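Local coordinates for protein adenylate isopentenyltransferase (Humulus lupulus, PDB 3A8T) that transfers the dimethylallyl group of dimethylallyl diphosphate to AMP, ADP or ATP, a step in cytokinin biosynthesis, at residues Glu209-Glu214 with Tyr240-Arg245; Leu80-Asn85 with Leu201-Glu206; Lys41-Met46 with Asp174-Trp179. All blocks are in the same frame, centred on the assembly; numbering follows the deposited sequence.

Contact 1: Glu209-Glu214 with Tyr240-Arg245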
# COMPACT_ATOMS: atom_id res chain seq x y z
N GLU A 209 2.84 16.29 13.61
CA GLU A 209 1.70 16.24 14.53
C GLU A 209 1.58 14.85 15.16
O GLU A 209 1.11 14.70 16.29
CB GLU A 209 0.41 16.62 13.79
CG GLU A 209 -0.86 16.49 14.62
CD GLU A 209 -0.98 17.56 15.75
OE1 GLU A 209 -0.59 18.74 15.53
OE2 GLU A 209 -1.48 17.21 16.86
N PHE A 210 2.03 13.84 14.43
CA PHE A 210 1.99 12.46 14.91
C PHE A 210 3.08 12.23 15.98
O PHE A 210 2.95 11.41 16.92
CB PHE A 210 2.25 11.53 13.74
CG PHE A 210 2.01 10.10 14.04
CD1 PHE A 210 0.70 9.62 14.33
CD2 PHE A 210 3.06 9.19 14.02
CE1 PHE A 210 0.47 8.27 14.60
CE2 PHE A 210 2.84 7.83 14.29
CZ PHE A 210 1.56 7.37 14.57
N TYR A 211 4.15 13.01 15.82
CA TYR A 211 5.30 12.94 16.69
C TYR A 211 4.96 13.14 18.14
O TYR A 211 4.17 13.99 18.49
CB TYR A 211 6.33 13.98 16.24
CG TYR A 211 7.65 13.84 16.96
CD1 TYR A 211 8.57 12.85 16.61
CD2 TYR A 211 7.94 14.66 18.05
CE1 TYR A 211 9.75 12.69 17.32
CE2 TYR A 211 9.09 14.51 18.77
CZ TYR A 211 9.99 13.54 18.40
OH TYR A 211 11.13 13.49 19.12
N SER A 212 5.63 12.37 18.99
CA SER A 212 5.40 12.41 20.42
C SER A 212 6.61 11.95 21.24
O SER A 212 7.06 10.82 21.11
CB SER A 212 4.20 11.52 20.75
OG SER A 212 4.19 11.15 22.09
N PRO A 213 7.16 12.84 22.08
CA PRO A 213 8.32 12.43 22.88
C PRO A 213 8.04 11.30 23.88
O PRO A 213 8.96 10.82 24.49
CB PRO A 213 8.74 13.72 23.54
CG PRO A 213 8.32 14.79 22.53
CD PRO A 213 6.93 14.29 22.20
N GLU A 214 6.79 10.87 24.07
CA GLU A 214 6.57 9.73 24.95
C GLU A 214 6.80 8.42 24.17
O GLU A 214 6.64 7.33 24.70
CB GLU A 214 5.16 9.69 25.59
CG GLU A 214 4.98 8.35 26.39
CD GLU A 214 3.98 8.35 27.57
OE1 GLU A 214 2.85 8.86 27.40
OE2 GLU A 214 4.34 7.80 28.65
N TYR A 240 15.01 13.13 12.22
CA TYR A 240 15.04 14.57 12.01
C TYR A 240 14.46 15.33 13.20
O TYR A 240 15.07 16.23 13.70
CB TYR A 240 14.26 14.93 10.76
CG TYR A 240 14.10 16.39 10.56
CD1 TYR A 240 15.08 17.14 9.91
CD2 TYR A 240 12.97 17.04 11.01
CE1 TYR A 240 14.93 18.49 9.70
CE2 TYR A 240 12.81 18.41 10.80
CZ TYR A 240 13.79 19.12 10.14
OH TYR A 240 13.59 20.46 9.91
N PHE A 241 13.27 14.96 13.67
CA PHE A 241 12.68 15.66 14.80
C PHE A 241 13.56 15.48 16.07
O PHE A 241 13.49 16.25 17.00
CB PHE A 241 11.26 15.13 15.08
CG PHE A 241 10.29 15.35 13.96
CD1 PHE A 241 10.10 16.60 13.40
CD2 PHE A 241 9.51 14.28 13.47
CE1 PHE A 241 9.14 16.80 12.38
CE2 PHE A 241 8.55 14.51 12.43
CZ PHE A 241 8.38 15.75 11.90
N GLU A 242 14.37 14.44 16.10
CA GLU A 242 15.24 14.22 17.24
C GLU A 242 16.01 15.49 17.49
O GLU A 242 16.07 16.01 18.61
CB GLU A 242 16.24 13.10 16.96
CG GLU A 242 16.88 12.63 18.22
CD GLU A 242 15.82 12.42 19.29
OE1 GLU A 242 16.01 12.89 20.43
OE2 GLU A 242 14.80 11.79 18.96
N LYS A 243 16.59 15.99 16.42
CA LYS A 243 17.35 17.22 16.46
C LYS A 243 16.51 18.46 16.36
O LYS A 243 16.78 19.43 17.07
CB LYS A 243 18.42 17.20 15.39
CG LYS A 243 19.60 16.32 15.78
CD LYS A 243 20.65 16.28 14.70
CE LYS A 243 20.02 15.95 13.33
NZ LYS A 243 19.00 14.83 13.46
N PHE A 244 15.49 18.44 15.50
CA PHE A 244 14.63 19.61 15.31
C PHE A 244 13.17 19.35 15.64
O PHE A 244 12.34 19.05 14.76
CB PHE A 244 14.80 20.07 13.88
CG PHE A 244 16.22 20.39 13.55
CD1 PHE A 244 16.81 21.55 14.04
CD2 PHE A 244 16.98 19.56 12.78
CE1 PHE A 244 18.13 21.86 13.76
CE2 PHE A 244 18.31 19.87 12.48
CZ PHE A 244 18.88 21.03 12.98
N ARG A 245 12.86 19.43 16.94
CA ARG A 245 11.52 19.16 17.43
C ARG A 245 10.54 20.02 16.68
O ARG A 245 10.87 21.11 16.28
CB ARG A 245 11.41 19.41 18.95
CG ARG A 245 12.39 18.60 19.83
CD ARG A 245 12.42 17.09 19.48
NE ARG A 245 13.51 16.34 20.13
CZ ARG A 245 13.37 15.74 21.31
NH1 ARG A 245 12.19 15.81 21.91
NH2 ARG A 245 14.39 15.07 21.88
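Tyr211 and Phe241 bring the two backbones nearest, CA to CA 8.1 Å, with Tyr211 just past the end of helix 203-210 and Phe241 in the last turn of helix 234-243, so side chains alone bridge the distance. The Tyr211 ring carries the contact: CG, anti to the backbone N (chi1 -171°), is directed toward Phe241. Over one face of this ring sits Phe241 CB, 3.9 Å from the ring centroid and 19° off its normal, a CH-pi contact. The two side chains slide past each other in opposite directions, with the ring planes oblique at 52°, and Tyr211 CD1 reaches Phe241 CD2 at 3.6 Å. Farther out, the Tyr211 hydroxyl lies over the guanidinium face of Arg245, toward its rim, with OH 3.8 Å from NH1. That guanidinium is held within its own segment: NE donates to Glu242 O at 3.0 Å, almost in plane, and NH2 forms a salt bridge with Glu242 OE1 at 3.1 Å. Pro213 CG adds a looser touch at NH1, and the Tyr211 ring also stacks with His218. With no hydrogen bond between the segments, the union rests on aromatic and aliphatic packing, while Glu242 engages Arg245 NE and NH2.

Contact 2: Leu80-Asn85 with Leu201-Glu206. With ATP (adenosine-5'-triphosphate), chain B.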
# COMPACT_ATOMS: atom_id res chain seq x y z
N LEU A 80 -2.35 8.80 9.59
CA LEU A 80 -1.34 9.04 8.57
C LEU A 80 -1.86 8.67 7.20
O LEU A 80 -1.20 7.96 6.48
CB LEU A 80 -0.07 8.23 8.86
CG LEU A 80 0.58 8.39 10.26
CD1 LEU A 80 1.75 7.42 10.35
CD2 LEU A 80 1.03 9.80 10.54
N ASP A 81 -3.04 9.17 6.86
CA ASP A 81 -3.67 8.89 5.60
C ASP A 81 -2.72 9.21 4.44
O ASP A 81 -2.67 8.46 3.45
CB ASP A 81 -4.97 9.67 5.49
CG ASP A 81 -6.03 9.23 6.53
OD1 ASP A 81 -5.99 8.09 7.02
OD2 ASP A 81 -6.96 10.00 6.85
N ILE A 82 -1.93 10.29 4.58
CA ILE A 82 -0.97 10.67 3.52
C ILE A 82 0.22 9.73 3.50
O ILE A 82 0.49 9.11 2.49
CB ILE A 82 -0.42 12.12 3.70
CG1 ILE A 82 -1.53 13.13 3.45
CG2 ILE A 82 0.74 12.43 2.68
CD1 ILE A 82 -1.15 14.57 3.91
N THR A 83 0.90 9.64 4.63
CA THR A 83 2.08 8.81 4.78
C THR A 83 1.86 7.36 4.34
O THR A 83 2.74 6.78 3.72
CB THR A 83 2.63 8.85 6.26
OG1 THR A 83 2.88 10.21 6.67
CG2 THR A 83 3.96 8.06 6.35
N THR A 84 0.67 6.82 4.60
CA THR A 84 0.39 5.44 4.25
C THR A 84 -0.13 5.21 2.86
O THR A 84 -0.27 4.07 2.44
CB THR A 84 -0.59 4.72 5.28
OG1 THR A 84 -1.77 5.48 5.45
CG2 THR A 84 0.11 4.49 6.64
N ASN A 85 -0.36 6.32 2.16
CA ASN A 85 -0.84 6.35 0.80
C ASN A 85 -2.24 5.75 0.68
O ASN A 85 -2.50 4.95 -0.24
CB ASN A 85 0.15 5.63 -0.11
CG ASN A 85 1.66 5.98 0.21
OD1 ASN A 85 2.40 5.18 0.89
ND2 ASN A 85 2.11 7.14 -0.28
N LEU A 201 1.79 17.43 -0.40
CA LEU A 201 0.44 17.33 0.15
C LEU A 201 0.44 17.61 1.65
O LEU A 201 -0.58 17.78 2.23
CB LEU A 201 -0.08 15.93 -0.08
CG LEU A 201 -1.42 15.53 -0.69
CD1 LEU A 201 -1.90 16.53 -1.78
CD2 LEU A 201 -1.23 14.10 -1.26
N GLY A 202 1.59 17.59 2.29
CA GLY A 202 1.62 17.88 3.71
C GLY A 202 2.05 16.70 4.58
O GLY A 202 1.74 16.67 5.78
N MET A 203 2.76 15.74 3.99
CA MET A 203 3.21 14.61 4.78
C MET A 203 4.04 14.99 6.04
O MET A 203 3.87 14.39 7.08
CB MET A 203 4.02 13.65 3.92
CG MET A 203 4.71 12.54 4.67
SD MET A 203 5.92 11.69 3.67
CE MET A 203 5.64 10.05 4.06
N PHE A 204 4.91 15.97 5.91
CA PHE A 204 5.78 16.42 6.98
C PHE A 204 5.01 16.99 8.18
O PHE A 204 5.30 16.68 9.33
CB PHE A 204 6.79 17.44 6.42
CG PHE A 204 7.60 18.15 7.48
CD1 PHE A 204 8.69 17.52 8.09
CD2 PHE A 204 7.24 19.44 7.89
CE1 PHE A 204 9.44 18.15 9.12
CE2 PHE A 204 7.97 20.12 8.95
CZ PHE A 204 9.06 19.48 9.56
N ASP A 205 4.01 17.80 7.93
CA ASP A 205 3.20 18.35 9.00
C ASP A 205 2.40 17.26 9.64
O ASP A 205 2.12 17.31 10.78
CB ASP A 205 2.30 19.39 8.40
CG ASP A 205 3.09 20.48 7.75
OD1 ASP A 205 3.74 21.27 8.47
OD2 ASP A 205 3.10 20.53 6.50
N GLU A 206 2.03 16.27 8.87
CA GLU A 206 1.24 15.15 9.39
C GLU A 206 2.12 14.39 10.38
O GLU A 206 1.69 14.04 11.48
CB GLU A 206 0.86 14.23 8.21
CG GLU A 206 -0.04 13.08 8.55
CD GLU A 206 -0.30 12.15 7.36
OE1 GLU A 206 0.63 11.42 6.96
OE2 GLU A 206 -1.44 12.17 6.84
PG ATP B . 7.10 -8.05 6.44
O1G ATP B . 6.34 -9.13 7.13
O2G ATP B . 7.41 -6.89 7.54
O3G ATP B . 8.51 -8.61 5.89
PB ATP B . 4.79 -7.90 4.95
O1B ATP B . 4.67 -8.99 4.03
O2B ATP B . 4.23 -8.35 6.32
O3B ATP B . 6.31 -7.43 5.11
PA ATP B . 4.55 -5.41 3.65
O1A ATP B . 5.61 -5.74 2.70
O2A ATP B . 3.38 -4.68 2.79
O3A ATP B . 3.85 -6.69 4.40
O5' ATP B . 5.01 -4.27 4.72
C5' ATP B . 6.30 -4.46 5.22
C4' ATP B . 6.77 -3.11 5.73
O4' ATP B . 6.75 -2.18 4.65
C3' ATP B . 5.86 -2.47 6.81
O3' ATP B . 6.22 -2.92 8.11
C2' ATP B . 6.09 -0.97 6.58
O2' ATP B . 7.21 -0.55 7.29
C1' ATP B . 6.32 -0.83 5.10
N9 ATP B . 5.06 -0.42 4.41
C8 ATP B . 4.15 -1.27 3.78
N7 ATP B . 3.10 -0.58 3.36
C5 ATP B . 3.26 0.73 3.69
C6 ATP B . 2.49 1.95 3.54
N6 ATP B . 1.26 1.97 2.93
N1 ATP B . 3.02 3.09 4.02
C2 ATP B . 4.20 3.12 4.61
N3 ATP B . 4.95 2.02 4.79
C4 ATP B . 4.54 0.84 4.36
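Glu206 reaches from helix 203-210 into the turn at Leu80-Asn85, where both carboxylate oxygens accept hydrogen bonds. OE2 takes the backbone N of Ile82 at 3.0 Å, and OE1 takes that of Thr83 at 2.9 Å, each through the syn lone pair. A third bond comes from the Thr83 hydroxyl, OG1 to OE1 2.6 Å, arriving nearly along the C-O axis of the carboxylate. Two consecutive amides and a hydroxyl thus fix the rotation of the carboxylate, and their partial positive charge would be expected to favour its ionised form. The reach follows from the chain shape: CG is anti to the backbone N (chi1 -175°) and CD continues extended (chi2 -176°).

Apolar groups pack beside this polar centre. Ile82 CG2 meets Met203 CB at 3.7 Å, and its CD1 extends toward Leu201 and Gly202. The Met203 chain crosses Thr83 at about a right angle, with CE 3.5 Å from Thr83 CG2. Met198 of helix 184-201 touches both Ile82 and Met203.

The next shell is the turn itself. Leu80 O accepts from Thr84 N and from Thr84 OG1, the latter at 2.7 Å and above the carbonyl plane, while Asn85 N bonds to Ile82 O in a type I beta turn. Gly202, at positive phi, closes helix 184-201 in a Schellman motif and is also the N-cap residue of helix 203-210. From within the turn, Thr84 O accepts from N6 of ATP at 2.6 Å, N-H...O angle 167°; Gln75 NE2 donates to the same oxygen. N6 is the atom prenylated in the reaction, so the glutamate-held turn forms part of the adenine-recognition site of this adenylate isopentenyltransferase.

Contact 3: Lys41-Met46 with Asp174-Trp179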
# COMPACT_ATOMS: atom_id res chain seq x y z
N LYS A 41 -15.61 -17.05 -4.43
CA LYS A 41 -14.75 -16.37 -5.37
C LYS A 41 -14.21 -15.08 -4.78
O LYS A 41 -14.95 -14.29 -4.18
CB LYS A 41 -15.48 -16.07 -6.66
CG LYS A 41 -15.87 -17.33 -7.47
CD LYS A 41 -16.61 -16.95 -8.81
CE LYS A 41 -16.81 -18.17 -9.78
NZ LYS A 41 -15.53 -18.60 -10.46
N LEU A 42 -12.90 -14.92 -4.93
CA LEU A 42 -12.22 -13.77 -4.45
C LEU A 42 -11.19 -13.25 -5.44
O LEU A 42 -10.30 -13.97 -5.87
CB LEU A 42 -11.55 -14.06 -3.10
CG LEU A 42 -10.66 -12.92 -2.56
CD1 LEU A 42 -11.49 -11.67 -2.12
CD2 LEU A 42 -9.81 -13.49 -1.46
N LEU A 43 -11.32 -11.99 -5.80
CA LEU A 43 -10.37 -11.40 -6.72
C LEU A 43 -9.24 -10.84 -5.87
O LEU A 43 -9.50 -10.19 -4.84
CB LEU A 43 -11.03 -10.29 -7.52
CG LEU A 43 -10.22 -9.59 -8.59
CD1 LEU A 43 -9.60 -10.62 -9.59
CD2 LEU A 43 -11.17 -8.61 -9.29
N VAL A 44 -8.01 -11.11 -6.27
CA VAL A 44 -6.86 -10.63 -5.52
C VAL A 44 -5.98 -9.74 -6.37
O VAL A 44 -5.49 -10.15 -7.39
CB VAL A 44 -6.05 -11.84 -4.97
CG1 VAL A 44 -4.81 -11.34 -4.17
CG2 VAL A 44 -6.98 -12.73 -4.14
N LEU A 45 -5.83 -8.49 -5.97
CA LEU A 45 -5.02 -7.56 -6.73
C LEU A 45 -3.71 -7.42 -6.01
O LEU A 45 -3.68 -6.90 -4.89
CB LEU A 45 -5.70 -6.17 -6.90
CG LEU A 45 -7.12 -6.10 -7.51
CD1 LEU A 45 -7.39 -4.74 -8.02
CD2 LEU A 45 -7.33 -7.16 -8.56
N MET A 46 -2.65 -7.89 -6.66
CA MET A 46 -1.29 -7.92 -6.16
C MET A 46 -0.24 -7.07 -6.90
O MET A 46 -0.39 -6.71 -8.08
CB MET A 46 -0.78 -9.35 -6.15
CG MET A 46 -1.26 -10.18 -4.97
SD MET A 46 -0.58 -11.87 -5.06
CE MET A 46 -0.77 -12.01 -6.74
N ASP A 174 -11.69 -19.46 -4.09
CA ASP A 174 -11.53 -19.67 -5.50
C ASP A 174 -10.97 -18.31 -5.94
O ASP A 174 -11.72 -17.35 -6.19
CB ASP A 174 -12.91 -19.89 -6.11
CG ASP A 174 -12.87 -20.04 -7.59
OD1 ASP A 174 -11.79 -20.40 -8.12
OD2 ASP A 174 -13.94 -19.82 -8.22
N CYS A 175 -9.66 -18.22 -6.03
CA CYS A 175 -8.99 -16.97 -6.37
C CYS A 175 -8.62 -16.66 -7.81
O CYS A 175 -8.31 -17.55 -8.59
CB CYS A 175 -7.69 -16.86 -5.57
SG CYS A 175 -7.84 -17.00 -3.84
N CYS A 176 -8.64 -15.37 -8.14
CA CYS A 176 -8.18 -14.88 -9.43
C CYS A 176 -7.15 -13.86 -8.93
O CYS A 176 -7.46 -13.02 -8.10
CB CYS A 176 -9.29 -14.19 -10.23
SG CYS A 176 -8.71 -13.40 -11.76
N PHE A 177 -5.93 -13.96 -9.43
CA PHE A 177 -4.86 -13.09 -9.00
C PHE A 177 -4.43 -12.17 -10.09
O PHE A 177 -3.94 -12.62 -11.10
CB PHE A 177 -3.61 -13.92 -8.65
CG PHE A 177 -3.79 -14.88 -7.53
CD1 PHE A 177 -3.78 -14.45 -6.21
CD2 PHE A 177 -3.94 -16.25 -7.79
CE1 PHE A 177 -3.91 -15.36 -5.15
CE2 PHE A 177 -4.08 -17.17 -6.74
CZ PHE A 177 -4.06 -16.72 -5.42
N LEU A 178 -4.62 -10.87 -9.93
CA LEU A 178 -4.13 -9.94 -10.94
C LEU A 178 -2.87 -9.37 -10.29
O LEU A 178 -2.92 -8.90 -9.15
CB LEU A 178 -5.11 -8.81 -11.21
CG LEU A 178 -6.47 -9.23 -11.76
CD1 LEU A 178 -7.35 -8.02 -12.03
CD2 LEU A 178 -6.24 -10.02 -13.02
N TRP A 179 -1.76 -9.45 -11.00
CA TRP A 179 -0.50 -8.92 -10.52
C TRP A 179 -0.10 -7.76 -11.44
O TRP A 179 0.15 -7.96 -12.63
CB TRP A 179 0.57 -10.03 -10.50
CG TRP A 179 1.99 -9.57 -10.37
CD1 TRP A 179 2.45 -8.51 -9.65
CD2 TRP A 179 3.15 -10.20 -10.93
NE1 TRP A 179 3.82 -8.43 -9.72
CE2 TRP A 179 4.27 -9.46 -10.50
CE3 TRP A 179 3.34 -11.31 -11.75
CZ2 TRP A 179 5.57 -9.79 -10.87
CZ3 TRP A 179 4.64 -11.64 -12.13
CH2 TRP A 179 5.74 -10.89 -11.69
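Lys41 NZ is gripped by several acceptors: Asp174 OD2 across the strand pair, in a salt bridge of 3.0 Å, and the backbone oxygens of Phe336 and Glu339. The Lys41 and Asp174 side chains lie side by side, pointing the same way. Replacing Lys41 by a methionine would probably leave the Asp174 carboxylate without its cationic mate and both backbone oxygens without this donor.

Strand 41-46 and segment 174-179 of strand 174-181 run parallel, their directions 20° apart, and five backbone hydrogen bonds join them. The shortest are Val44 N to Cys176 O and Met46 N to Leu178 O, both 2.7 Å. On the face bearing Leu43 and Leu45, Leu45 CD2 packs on Leu178 CD1 at 3.6 Å, and Leu43 CD1 touches Cys176 SG. On the other face, Val44 CB lies 3.7 Å from Phe177 CD1, and Met46 bends at chi3 (-40°) to pack CE 3.9 Å from that same CD1; its SD, 5.4 Å from the Phe177 ring centroid, adds an oblique Met-aromatic contact. Helix 315-338 packs against the first face and helix 140-147 against the second. In this Rossmann-like sheet, backbone bonds and two apolar faces thus join the strands, with the Lys41 and Asp174 charges kept to the N-terminal end.

Overall arrangement
Contacts 1 and 2 share helix 203-210 and adjoin directly, their centres 15 Å apart: Phe241 CE1 packs on Phe204 CE1 at 3.5 Å, and Phe210 CG on Leu80 CD2 at 3.7 Å. Contact 3 lies on the opposite side of the chain's centre, its centre 29 Å from that of contact 2 and 40 Å from that of contact 1. ATP lies between contacts 2 and 3: its adenine meets contact 2, whereas strand 41-46 of contact 3 leads into the P-loop, Gly47 to Ser54; the Met46 side chain stays about 11 Å from the nucleotide. Contact 1 lies away from the nucleotide site. Along the chain, the segments of contacts 2 and 3 alternate, whereas contact 1 follows both.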